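Local coordinates for Blr3880 protein (Bradyrhizobium japonicum, PDB 2OOD) that probably catalyses the zinc-dependent hydrolytic deamination of guanine to xanthine and ammonia in purine breakdown, at residues A[289-302]-A[319-332]. Residues are numbered along the deposited sequence; the frame is centred on the assembly and turned at random.
With ZN (zinc ion), chain B; GUN (guanine), chain C.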
ATOM      1  N   GLY A 289     -24.572   2.405 -20.278  1.00 39.67           N
ATOM      2  CA  GLY A 289     -23.775   1.192 -20.233  1.00 37.74           C
ATOM      3  C   GLY A 289     -22.272   1.406 -20.252  1.00 37.57           C
ATOM      4  O   GLY A 289     -21.515   0.462 -20.479  1.00 38.09           O
ATOM      5  N   ALA A 290     -21.832   2.639 -20.026  1.00 35.90           N
ATOM      6  CA  ALA A 290     -20.408   2.945 -20.011  1.00 34.74           C
ATOM      7  C   ALA A 290     -19.811   2.461 -18.687  1.00 34.92           C
ATOM      8  O   ALA A 290     -20.536   2.251 -17.715  1.00 35.46           O
ATOM      9  CB  ALA A 290     -20.197   4.439 -20.174  1.00 34.46           C
ATOM     10  N   ALA A 291     -18.495   2.283 -18.644  1.00 32.88           N
ATOM     11  CA  ALA A 291     -17.855   1.796 -17.428  1.00 32.55           C
ATOM     12  C   ALA A 291     -16.774   2.713 -16.893  1.00 31.73           C
ATOM     13  O   ALA A 291     -16.162   3.467 -17.640  1.00 32.74           O
ATOM     14  CB  ALA A 291     -17.277   0.412 -17.677  1.00 31.69           C
ATOM     15  N   VAL A 292     -16.543   2.646 -15.589  1.00 30.89           N
ATOM     16  CA  VAL A 292     -15.515   3.459 -14.957  1.00 31.95           C
ATOM     17  C   VAL A 292     -14.447   2.504 -14.427  1.00 32.27           C
ATOM     18  O   VAL A 292     -14.749   1.357 -14.092  1.00 32.22           O
ATOM     19  CB  VAL A 292     -16.096   4.317 -13.793  1.00 31.25           C
ATOM     20  CG1 VAL A 292     -16.627   3.427 -12.699  1.00 31.95           C
ATOM     21  CG2 VAL A 292     -15.033   5.233 -13.236  1.00 30.76           C
ATOM     22  N   VAL A 293     -13.201   2.964 -14.374  1.00 31.11           N
ATOM     23  CA  VAL A 293     -12.115   2.131 -13.890  1.00 31.02           C
ATOM     24  C   VAL A 293     -11.528   2.728 -12.623  1.00 30.95           C
ATOM     25  O   VAL A 293     -10.922   3.796 -12.651  1.00 31.65           O
ATOM     26  CB  VAL A 293     -10.995   1.986 -14.946  1.00 31.25           C
ATOM     27  CG1 VAL A 293      -9.961   0.998 -14.459  1.00 30.43           C
ATOM     28  CG2 VAL A 293     -11.580   1.541 -16.280  1.00 31.18           C
ATOM     29  N   PHE A 294     -11.720   2.014 -11.516  1.00 30.71           N
ATOM     30  CA  PHE A 294     -11.253   2.414 -10.189  1.00 30.56           C
ATOM     31  C   PHE A 294      -9.774   2.082  -9.999  1.00 29.93           C
ATOM     32  O   PHE A 294      -9.408   0.919  -9.869  1.00 30.31           O
ATOM     33  CB  PHE A 294     -12.138   1.703  -9.141  1.00 31.30           C
ATOM     34  CG  PHE A 294     -11.695   1.873  -7.705  1.00 30.00           C
ATOM     35  CD1 PHE A 294     -11.038   3.018  -7.276  1.00 30.15           C
ATOM     36  CD2 PHE A 294     -12.017   0.902  -6.763  1.00 30.40           C
ATOM     37  CE1 PHE A 294     -10.716   3.195  -5.932  1.00 29.34           C
ATOM     38  CE2 PHE A 294     -11.701   1.070  -5.415  1.00 29.65           C
ATOM     39  CZ  PHE A 294     -11.051   2.218  -5.004  1.00 30.26           C
ATOM     40  N   CYS A 295      -8.933   3.110  -9.975  1.00 29.06           N
ATOM     41  CA  CYS A 295      -7.493   2.931  -9.811  1.00 30.59           C
ATOM     42  C   CYS A 295      -7.006   3.538  -8.501  1.00 29.75           C
ATOM     43  O   CYS A 295      -6.361   4.578  -8.497  1.00 30.04           O
ATOM     44  CB  CYS A 295      -6.758   3.593 -10.978  1.00 30.43           C
ATOM     45  SG  CYS A 295      -7.351   3.088 -12.601  1.00 31.03           S
ATOM     46  N   PRO A 296      -7.282   2.872  -7.374  1.00 30.10           N
ATOM     47  CA  PRO A 296      -6.893   3.331  -6.041  1.00 29.89           C
ATOM     48  C   PRO A 296      -5.425   3.650  -5.781  1.00 30.46           C
ATOM     49  O   PRO A 296      -5.129   4.661  -5.153  1.00 31.67           O
ATOM     50  CB  PRO A 296      -7.426   2.230  -5.133  1.00 30.68           C
ATOM     51  CG  PRO A 296      -7.353   1.031  -5.985  1.00 31.29           C
ATOM     52  CD  PRO A 296      -7.861   1.522  -7.305  1.00 30.84           C
ATOM     53  N   CYS A 297      -4.507   2.813  -6.250  1.00 29.43           N
ATOM     54  CA  CYS A 297      -3.084   3.069  -6.024  1.00 29.71           C
ATOM     55  C   CYS A 297      -2.659   4.398  -6.614  1.00 29.26           C
ATOM     56  O   CYS A 297      -1.895   5.144  -6.008  1.00 30.04           O
ATOM     57  CB  CYS A 297      -2.226   1.969  -6.639  1.00 29.18           C
ATOM     58  SG  CYS A 297      -2.342   0.394  -5.815  1.00 34.46           S
ATOM     59  N   SER A 298      -3.157   4.676  -7.813  1.00 28.85           N
ATOM     60  CA  SER A 298      -2.856   5.907  -8.522  1.00 29.19           C
ATOM     61  C   SER A 298      -3.534   7.089  -7.829  1.00 30.58           C
ATOM     62  O   SER A 298      -2.904   8.113  -7.568  1.00 29.94           O
ATOM     63  CB  SER A 298      -3.339   5.786  -9.967  1.00 27.27           C
ATOM     64  OG  SER A 298      -3.132   6.987 -10.675  1.00 27.65           O
ATOM     65  N   ASN A 299      -4.818   6.931  -7.523  1.00 30.73           N
ATOM     66  CA  ASN A 299      -5.583   7.975  -6.864  1.00 31.24           C
ATOM     67  C   ASN A 299      -4.892   8.462  -5.605  1.00 34.14           C
ATOM     68  O   ASN A 299      -4.868   9.663  -5.342  1.00 35.58           O
ATOM     69  CB  ASN A 299      -6.986   7.479  -6.520  1.00 29.93           C
ATOM     70  CG  ASN A 299      -7.823   7.227  -7.750  1.00 29.20           C
ATOM     71  OD1 ASN A 299      -7.506   7.709  -8.833  1.00 27.53           O
ATOM     72  ND2 ASN A 299      -8.906   6.484  -7.588  1.00 25.79           N
ATOM     73  N   LEU A 300      -4.326   7.534  -4.834  1.00 34.92           N
ATOM     74  CA  LEU A 300      -3.621   7.878  -3.596  1.00 33.67           C
ATOM     75  C   LEU A 300      -2.211   8.413  -3.853  1.00 34.02           C
ATOM     76  O   LEU A 300      -1.786   9.375  -3.233  1.00 35.12           O
ATOM     77  CB  LEU A 300      -3.546   6.660  -2.662  1.00 32.10           C
ATOM     78  CG  LEU A 300      -4.866   6.061  -2.158  1.00 30.64           C
ATOM     79  CD1 LEU A 300      -4.595   4.844  -1.302  1.00 27.48           C
ATOM     80  CD2 LEU A 300      -5.633   7.102  -1.368  1.00 30.25           C
ATOM     81  N   PHE A 301      -1.486   7.800  -4.775  1.00 34.76           N
ATOM     82  CA  PHE A 301      -0.130   8.240  -5.079  1.00 34.27           C
ATOM     83  C   PHE A 301      -0.076   9.679  -5.614  1.00 35.21           C
ATOM     84  O   PHE A 301       0.799  10.462  -5.230  1.00 35.18           O
ATOM     85  CB  PHE A 301       0.509   7.291  -6.103  1.00 33.66           C
ATOM     86  CG  PHE A 301       1.961   7.576  -6.373  1.00 33.29           C
ATOM     87  CD1 PHE A 301       2.953   7.065  -5.539  1.00 32.52           C
ATOM     88  CD2 PHE A 301       2.339   8.383  -7.440  1.00 32.56           C
ATOM     89  CE1 PHE A 301       4.297   7.355  -5.763  1.00 31.11           C
ATOM     90  CE2 PHE A 301       3.689   8.681  -7.670  1.00 32.11           C
ATOM     91  CZ  PHE A 301       4.664   8.163  -6.827  1.00 31.67           C
ATOM     92  N   LEU A 302      -0.998  10.024  -6.509  1.00 33.50           N
ATOM     93  CA  LEU A 302      -1.019  11.360  -7.090  1.00 31.90           C
ATOM     94  C   LEU A 302      -1.855  12.357  -6.282  1.00 32.29           C
ATOM     95  O   LEU A 302      -1.932  13.533  -6.627  1.00 32.62           O
ATOM     96  CB  LEU A 302      -1.538  11.292  -8.528  1.00 31.58           C
ATOM     97  CG  LEU A 302      -0.726  10.450  -9.517  1.00 30.93           C
ATOM     98  CD1 LEU A 302      -1.417  10.454 -10.865  1.00 29.30           C
ATOM     99  CD2 LEU A 302       0.674  11.006  -9.645  1.00 30.02           C
ATOM    100  N   VAL A 319     -23.151   1.050 -11.906  1.00 35.92           N
ATOM    101  CA  VAL A 319     -22.215   1.430 -12.954  1.00 35.85           C
ATOM    102  C   VAL A 319     -21.248   0.272 -13.174  1.00 36.63           C
ATOM    103  O   VAL A 319     -20.774  -0.325 -12.210  1.00 37.28           O
ATOM    104  CB  VAL A 319     -21.403   2.688 -12.547  1.00 35.03           C
ATOM    105  CG1 VAL A 319     -20.364   3.015 -13.599  1.00 33.37           C
ATOM    106  CG2 VAL A 319     -22.332   3.861 -12.351  1.00 34.24           C
ATOM    107  N   LYS A 320     -20.975  -0.054 -14.438  1.00 37.61           N
ATOM    108  CA  LYS A 320     -20.051  -1.130 -14.773  1.00 37.23           C
ATOM    109  C   LYS A 320     -18.627  -0.701 -14.457  1.00 38.47           C
ATOM    110  O   LYS A 320     -18.240   0.433 -14.738  1.00 38.78           O
ATOM    111  CB  LYS A 320     -20.172  -1.485 -16.252  1.00 37.31           C
ATOM    112  CG  LYS A 320     -21.427  -2.271 -16.569  1.00 37.71           C
ATOM    113  CD  LYS A 320     -21.539  -2.563 -18.052  1.00 39.03           C
ATOM    114  CE  LYS A 320     -22.736  -3.441 -18.346  1.00 38.27           C
ATOM    115  NZ  LYS A 320     -22.641  -4.695 -17.555  1.00 39.42           N
HETATM  116  N   MSE A 321     -17.849  -1.610 -13.877  1.00 39.08           N
HETATM  117  CA  MSE A 321     -16.472  -1.310 -13.492  1.00 39.61           C
HETATM  118  C   MSE A 321     -15.440  -2.386 -13.776  1.00 39.42           C
HETATM  119  O   MSE A 321     -15.757  -3.529 -14.090  1.00 39.69           O
HETATM  120  CB  MSE A 321     -16.384  -1.050 -11.993  1.00 42.74           C
HETATM  121  CG  MSE A 321     -16.783   0.313 -11.510  1.00 47.31           C
HETATM  122 SE   MSE A 321     -16.266   0.423  -9.626  1.00 54.47          SE
HETATM  123  CE  MSE A 321     -17.687  -0.679  -8.849  1.00 52.70           C
ATOM    124  N   SER A 322     -14.189  -1.984 -13.602  1.00 37.00           N
ATOM    125  CA  SER A 322     -13.033  -2.851 -13.741  1.00 36.70           C
ATOM    126  C   SER A 322     -12.030  -2.105 -12.878  1.00 35.24           C
ATOM    127  O   SER A 322     -12.012  -0.883 -12.900  1.00 36.48           O
ATOM    128  CB  SER A 322     -12.551  -2.925 -15.198  1.00 35.41           C
ATOM    129  OG  SER A 322     -12.002  -1.701 -15.644  1.00 35.95           O
ATOM    130  N   PHE A 323     -11.236  -2.809 -12.082  1.00 34.26           N
ATOM    131  CA  PHE A 323     -10.253  -2.127 -11.250  1.00 33.67           C
ATOM    132  C   PHE A 323      -9.015  -1.888 -12.084  1.00 33.91           C
ATOM    133  O   PHE A 323      -8.821  -2.537 -13.107  1.00 34.34           O
ATOM    134  CB  PHE A 323      -9.912  -2.962 -10.016  1.00 32.79           C
ATOM    135  CG  PHE A 323     -10.962  -2.906  -8.941  1.00 33.23           C
ATOM    136  CD1 PHE A 323     -12.211  -2.349  -9.194  1.00 32.08           C
ATOM    137  CD2 PHE A 323     -10.709  -3.418  -7.678  1.00 33.35           C
ATOM    138  CE1 PHE A 323     -13.188  -2.303  -8.201  1.00 31.58           C
ATOM    139  CE2 PHE A 323     -11.683  -3.374  -6.681  1.00 32.80           C
ATOM    140  CZ  PHE A 323     -12.921  -2.814  -6.950  1.00 31.92           C
ATOM    141  N   GLY A 324      -8.167  -0.963 -11.662  1.00 33.42           N
ATOM    142  CA  GLY A 324      -6.974  -0.694 -12.439  1.00 32.38           C
ATOM    143  C   GLY A 324      -5.742  -0.358 -11.632  1.00 31.36           C
ATOM    144  O   GLY A 324      -5.842   0.203 -10.550  1.00 33.60           O
ATOM    145  N   THR A 325      -4.577  -0.709 -12.158  1.00 30.30           N
ATOM    146  CA  THR A 325      -3.313  -0.425 -11.488  1.00 29.94           C
ATOM    147  C   THR A 325      -2.932   1.001 -11.824  1.00 30.16           C
ATOM    148  O   THR A 325      -2.605   1.803 -10.956  1.00 30.07           O
ATOM    149  CB  THR A 325      -2.173  -1.348 -11.989  1.00 27.75           C
ATOM    150  OG1 THR A 325      -2.128  -1.313 -13.419  1.00 25.85           O
ATOM    151  CG2 THR A 325      -2.386  -2.775 -11.520  1.00 26.69           C
ATOM    152  N   ASP A 326      -3.000   1.297 -13.114  1.00 31.70           N
ATOM    153  CA  ASP A 326      -2.653   2.598 -13.650  1.00 32.24           C
ATOM    154  C   ASP A 326      -1.161   2.852 -13.484  1.00 33.11           C
ATOM    155  O   ASP A 326      -0.752   3.941 -13.070  1.00 32.65           O
ATOM    156  CB  ASP A 326      -3.439   3.700 -12.949  1.00 36.20           C
ATOM    157  CG  ASP A 326      -3.344   5.024 -13.681  1.00 40.07           C
ATOM    158  OD1 ASP A 326      -3.516   4.995 -14.920  1.00 41.15           O
ATOM    159  OD2 ASP A 326      -3.111   6.080 -13.043  1.00 40.81           O
ATOM    160  N   VAL A 327      -0.349   1.848 -13.814  1.00 33.01           N
ATOM    161  CA  VAL A 327       1.089   1.994 -13.681  1.00 32.61           C
ATOM    162  C   VAL A 327       1.593   3.292 -14.304  1.00 33.17           C
ATOM    163  O   VAL A 327       1.349   3.620 -15.460  1.00 31.17           O
ATOM    164  CB  VAL A 327       1.848   0.793 -14.256  1.00 31.66           C
ATOM    165  CG1 VAL A 327       3.317   1.137 -14.434  1.00 29.79           C
ATOM    166  CG2 VAL A 327       1.724  -0.369 -13.304  1.00 31.89           C
ATOM    167  N   GLY A 328       2.324   4.016 -13.476  1.00 33.75           N
ATOM    168  CA  GLY A 328       2.855   5.304 -13.823  1.00 31.79           C
ATOM    169  C   GLY A 328       2.266   6.048 -12.649  1.00 32.61           C
ATOM    170  O   GLY A 328       2.948   6.310 -11.660  1.00 32.19           O
ATOM    171  N   GLY A 329       0.971   6.331 -12.751  1.00 32.68           N
ATOM    172  CA  GLY A 329       0.271   7.023 -11.693  1.00 32.57           C
ATOM    173  C   GLY A 329       0.310   6.152 -10.462  1.00 33.69           C
ATOM    174  O   GLY A 329       0.602   6.631  -9.370  1.00 34.52           O
ATOM    175  N   GLY A 330       0.012   4.867 -10.648  1.00 33.61           N
ATOM    176  CA  GLY A 330       0.038   3.916  -9.551  1.00 32.72           C
ATOM    177  C   GLY A 330       1.434   3.341  -9.428  1.00 33.88           C
ATOM    178  O   GLY A 330       2.174   3.308 -10.410  1.00 33.85           O
ATOM    179  N   ASN A 331       1.799   2.865  -8.242  1.00 33.08           N
ATOM    180  CA  ASN A 331       3.138   2.334  -8.033  1.00 32.38           C
ATOM    181  C   ASN A 331       3.250   0.819  -7.947  1.00 32.76           C
ATOM    182  O   ASN A 331       4.305   0.299  -7.590  1.00 33.14           O
ATOM    183  CB  ASN A 331       3.750   2.975  -6.778  1.00 32.58           C
ATOM    184  CG  ASN A 331       2.886   2.788  -5.533  1.00 34.55           C
ATOM    185  OD1 ASN A 331       1.658   2.800  -5.602  1.00 36.42           O
ATOM    186  ND2 ASN A 331       3.533   2.638  -4.385  1.00 34.67           N
ATOM    187  N   ARG A 332       2.179   0.114  -8.297  1.00 33.27           N
ATOM    188  CA  ARG A 332       2.168  -1.348  -8.237  1.00 32.63           C
ATOM    189  C   ARG A 332       1.638  -1.979  -9.520  1.00 33.14           C
ATOM    190  O   ARG A 332       0.653  -1.510 -10.091  1.00 34.03           O
ATOM    191  CB  ARG A 332       1.295  -1.814  -7.072  1.00 32.08           C
ATOM    192  CG  ARG A 332       1.601  -1.154  -5.743  1.00 31.80           C
ATOM    193  CD  ARG A 332       2.959  -1.562  -5.214  1.00 31.86           C
ATOM    194  NE  ARG A 332       3.276  -0.849  -3.986  1.00 32.06           N
ATOM    195  CZ  ARG A 332       4.435  -0.936  -3.347  1.00 33.36           C
ATOM    196  NH1 ARG A 332       5.400  -1.715  -3.822  1.00 32.34           N
ATOM    197  NH2 ARG A 332       4.634  -0.231  -2.240  1.00 32.87           N
TER
HETATM  198 ZN    ZN B 500      -4.211   6.479 -16.805  1.00 33.03          ZN
HETATM  199  N9  GUN C 600      -4.581  11.154 -18.519  1.00 63.26           N
HETATM  200  C8  GUN C 600      -4.163  12.442 -18.470  1.00 63.96           C
HETATM  201  N7  GUN C 600      -3.549  12.684 -17.348  1.00 64.25           N
HETATM  202  C5  GUN C 600      -3.521  11.562 -16.597  1.00 63.49           C
HETATM  203  C6  GUN C 600      -2.998  11.224 -15.305  1.00 62.71           C
HETATM  204  O6  GUN C 600      -2.398  12.054 -14.612  1.00 62.78           O
HETATM  205  N1  GUN C 600      -3.170   9.917 -14.856  1.00 60.92           N
HETATM  206  C2  GUN C 600      -3.832   8.976 -15.628  1.00 59.16           C
HETATM  207  N2  GUN C 600      -3.980   7.678 -15.162  1.00 54.36           N
HETATM  208  N3  GUN C 600      -4.319   9.280 -16.819  1.00 60.63           N
HETATM  209  C4  GUN C 600      -4.194  10.546 -17.334  1.00 63.12           C
HETATM  210  O   HOH W   1     -23.052   0.745 -16.829  1.00 39.95           O
HETATM  211  O   HOH W   2      -4.419   1.862  -8.971  1.00 30.44           O
HETATM  212  O   HOH W   3      -2.096   6.554 -15.377  1.00 45.49           O
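Asp326 OD2 receives a hydrogen bond from Ser298 OG (2.5 Å) on its anti lone pair, and a weak hydrogen bond links it to His273 NE2. The other oxygen, OD1, binds the zinc ion at 2.5 Å, alongside His79, His81 and His234, so one carboxylate oxygen meets the metal while the other is held by Ser298, a second-shell residue, at the C-terminal strand ends of an amidohydrolase TIM barrel. Ser298 reaches across because OG lies trans to its backbone N (chi1 177°), from the helix 296-301 that follows one strand toward the loop that follows the other. An alanine at Ser298 would remove this donor and would probably leave the carboxylate less firmly fixed in rotation beside the metal and guanine N2. Water 2 also ties the start of helix 296-301 to the loop after strand 320-323, accepting from Ser298 N and donating to Gly324 O and Thr325 O, with 2.7 Å between the water O and Gly324 O.

The strands 291-294 and 320-323 themselves run parallel, their axes 27° apart. Their ladder is Val292 N to Lys320 O (2.9 Å), a weak Ser322 N to Val292 O, Phe294 N to Ser322 O, and Gly324 N to Phe294 O, the last donor standing above the carbonyl plane. Gly324 CA lies near Cys295 SG. Val293 and Ser322 share one face, where Val293 also touches His79. On the other, Val292 CG1 lies against CG of Met321, a selenomethionine, and Phe323 packs on helix 335-352. There Phe294 turns its edge onto the face of Phe323 in a T-shaped pair, planes at 82°, with CD2 3.7 Å from Phe323 CE1.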